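Local coordinates for protein B (Streptococcus agalactiae, PDB 5H6I) that permeabilises membranes as a secreted pore-forming toxin, the CAMP factor, and binds the constant region of IgG, at residues L45-S49 with V75-K79. Coordinates in Å, arbitrary orientation, origin at the centre of the assembly. Residues are numbered along the deposited sequence.
Sequences LDQDS and VEKLK
Two short pieces of alpha helix, L45-S49 and V75-K79, pack nearly antiparallel: their local axes run at 161° to each other (signed crossing angle -161°) and come no closer than 10.3 Å. Phi/psi values near -68/-35 and the i to i+4 bonds S49 N to L45 O (2.9 Å) and K79 N to V75 O (3.1 Å) establish the helical backbone. L45 and V75 set the register, with CA atoms 6.1 Å apart.

L45 adopts the m,t rotamer, which places its CD1 3.7 Å from K79 CG and 3.8 Å from L78 CB (L78 also m,t), so the leucine tip spans successive residues of the opposing helix. V75, with chi1 at 170° (t), brings CG1 to 3.4 Å from L45 O, 4.2 Å from L45 CB and 3.9 Å from S49 CB, filling the space between L45 and S49, one turn apart.

At the exposed margin, D46 (chi1 m, chi2 0°) starts with its CB directed away, yet its carboxylate swings round to K79. The lysine is extended about chi2 and chi4, but chi3 lies off-well at -120°; NZ donates to D46 OD1 at 3.0 Å in a salt bridge. A long ionic contact, K79 NZ to E76 OE1 at 3.8 Å, widens this into a three-residue network. D48 instead pairs its carboxylate with K44 on its own helix.

Together the segments form an apolar seam edged by charge within a helical bundle, between helices 35-58 and 65-84. Helix 93-115 supplies the third wall: I95, V99, L102 and I106 receive L78, L45, V75 and D48, respectively.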
ATOM      1  N   LEU A  45       7.965  13.616   9.657  1.00 61.42           N
ATOM      2  CA  LEU A  45       7.935  12.210  10.047  1.00 57.78           C
ATOM      3  C   LEU A  45       6.573  11.813  10.602  1.00 70.82           C
ATOM      4  O   LEU A  45       6.200  10.635  10.542  1.00 71.07           O
ATOM      5  CB  LEU A  45       9.036  11.923  11.068  1.00 61.36           C
ATOM      6  CG  LEU A  45      10.466  11.915  10.514  1.00 57.17           C
ATOM      7  CD1 LEU A  45      11.482  11.839  11.642  1.00 52.34           C
ATOM      8  CD2 LEU A  45      10.661  10.770   9.533  1.00 57.32           C
ATOM      9  N   ASP A  46       5.819  12.774  11.144  1.00 68.72           N
ATOM     10  CA  ASP A  46       4.455  12.490  11.572  1.00 71.31           C
ATOM     11  C   ASP A  46       3.504  12.375  10.387  1.00 68.27           C
ATOM     12  O   ASP A  46       2.548  11.593  10.438  1.00 73.74           O
ATOM     13  CB  ASP A  46       3.967  13.570  12.537  1.00 76.97           C
ATOM     14  CG  ASP A  46       4.487  13.368  13.945  1.00 81.87           C
ATOM     15  OD1 ASP A  46       5.230  12.388  14.165  1.00 78.44           O
ATOM     16  OD2 ASP A  46       4.154  14.183  14.832  1.00 78.03           O
ATOM     17  N   GLN A  47       3.745  13.144   9.322  1.00 61.78           N
ATOM     18  CA  GLN A  47       2.963  12.980   8.101  1.00 67.26           C
ATOM     19  C   GLN A  47       3.212  11.613   7.476  1.00 70.96           C
ATOM     20  O   GLN A  47       2.276  10.956   7.005  1.00 69.58           O
ATOM     21  CB  GLN A  47       3.298  14.096   7.111  1.00 69.03           C
ATOM     22  CG  GLN A  47       2.744  13.883   5.711  1.00 83.30           C
ATOM     23  CD  GLN A  47       3.212  14.943   4.731  1.00 92.66           C
ATOM     24  OE1 GLN A  47       3.895  15.896   5.107  1.00 89.95           O
ATOM     25  NE2 GLN A  47       2.845  14.782   3.464  1.00 91.47           N
ATOM     26  N   ASP A  48       4.470  11.166   7.468  1.00 66.55           N
ATOM     27  CA  ASP A  48       4.783   9.846   6.932  1.00 65.32           C
ATOM     28  C   ASP A  48       4.241   8.742   7.831  1.00 62.79           C
ATOM     29  O   ASP A  48       3.755   7.718   7.338  1.00 56.31           O
ATOM     30  CB  ASP A  48       6.294   9.697   6.753  1.00 57.87           C
ATOM     31  CG  ASP A  48       6.889  10.787   5.885  1.00 63.05           C
ATOM     32  OD1 ASP A  48       6.133  11.417   5.116  1.00 74.18           O
ATOM     33  OD2 ASP A  48       8.114  11.016   5.973  1.00 69.70           O
ATOM     34  N   SER A  49       4.316   8.931   9.151  1.00 59.63           N
ATOM     35  CA  SER A  49       3.823   7.914  10.074  1.00 57.77           C
ATOM     36  C   SER A  49       2.330   7.677   9.887  1.00 68.28           C
ATOM     37  O   SER A  49       1.862   6.534   9.956  1.00 71.02           O
ATOM     38  CB  SER A  49       4.126   8.320  11.517  1.00 64.03           C
ATOM     39  OG  SER A  49       3.833   7.264  12.416  1.00 73.83           O
ATOM     40  N   VAL A  75      10.716   5.286  10.485  1.00 50.20           N
ATOM     41  CA  VAL A  75      10.156   6.558  10.932  1.00 53.35           C
ATOM     42  C   VAL A  75      10.401   6.752  12.423  1.00 55.73           C
ATOM     43  O   VAL A  75      10.710   7.858  12.881  1.00 55.20           O
ATOM     44  CB  VAL A  75       8.655   6.629  10.591  1.00 57.33           C
ATOM     45  CG1 VAL A  75       8.006   7.831  11.261  1.00 48.10           C
ATOM     46  CG2 VAL A  75       8.455   6.686   9.085  1.00 52.38           C
ATOM     47  N   GLU A  76      10.282   5.675  13.202  1.00 52.93           N
ATOM     48  CA  GLU A  76      10.438   5.777  14.647  1.00 55.67           C
ATOM     49  C   GLU A  76      11.895   5.931  15.064  1.00 57.30           C
ATOM     50  O   GLU A  76      12.182   6.635  16.038  1.00 60.07           O
ATOM     51  CB  GLU A  76       9.822   4.554  15.327  1.00 53.48           C
ATOM     52  CG  GLU A  76       8.950   4.888  16.525  1.00 64.15           C
ATOM     53  CD  GLU A  76       7.956   5.996  16.231  1.00 80.48           C
ATOM     54  OE1 GLU A  76       7.891   6.961  17.022  1.00 81.80           O
ATOM     55  OE2 GLU A  76       7.237   5.902  15.213  1.00 70.71           O
ATOM     56  N   LYS A  77      12.825   5.291  14.350  1.00 41.62           N
ATOM     57  CA  LYS A  77      14.233   5.420  14.710  1.00 55.84           C
ATOM     58  C   LYS A  77      14.791   6.780  14.307  1.00 57.46           C
ATOM     59  O   LYS A  77      15.745   7.264  14.926  1.00 64.01           O
ATOM     60  CB  LYS A  77      15.045   4.286  14.080  1.00 54.00           C
ATOM     61  CG  LYS A  77      15.930   4.701  12.920  1.00 61.78           C
ATOM     62  CD  LYS A  77      16.817   3.557  12.459  1.00 61.97           C
ATOM     63  CE  LYS A  77      17.883   3.224  13.487  1.00 58.15           C
ATOM     64  NZ  LYS A  77      18.764   2.117  13.022  1.00 66.51           N
ATOM     65  N   LEU A  78      14.212   7.412  13.283  1.00 59.22           N
ATOM     66  CA  LEU A  78      14.615   8.772  12.940  1.00 58.14           C
ATOM     67  C   LEU A  78      14.055   9.774  13.941  1.00 56.79           C
ATOM     68  O   LEU A  78      14.736  10.739  14.311  1.00 55.34           O
ATOM     69  CB  LEU A  78      14.161   9.116  11.521  1.00 54.40           C
ATOM     70  CG  LEU A  78      14.821   8.351  10.371  1.00 53.20           C
ATOM     71  CD1 LEU A  78      13.952   8.397   9.123  1.00 46.32           C
ATOM     72  CD2 LEU A  78      16.209   8.894  10.075  1.00 51.82           C
ATOM     73  N   LYS A  79      12.817   9.561  14.393  1.00 60.74           N
ATOM     74  CA  LYS A  79      12.231  10.430  15.410  1.00 53.98           C
ATOM     75  C   LYS A  79      13.011  10.342  16.714  1.00 54.14           C
ATOM     76  O   LYS A  79      13.296  11.363  17.353  1.00 56.22           O
ATOM     77  CB  LYS A  79      10.766  10.057  15.638  1.00 53.53           C
ATOM     78  CG  LYS A  79       9.783  10.758  14.720  1.00 60.40           C
ATOM     79  CD  LYS A  79       8.366  10.658  15.263  1.00 58.80           C
ATOM     80  CE  LYS A  79       7.449   9.935  14.290  1.00 69.25           C
ATOM     81  NZ  LYS A  79       6.134   9.601  14.905  1.00 78.88           N
TER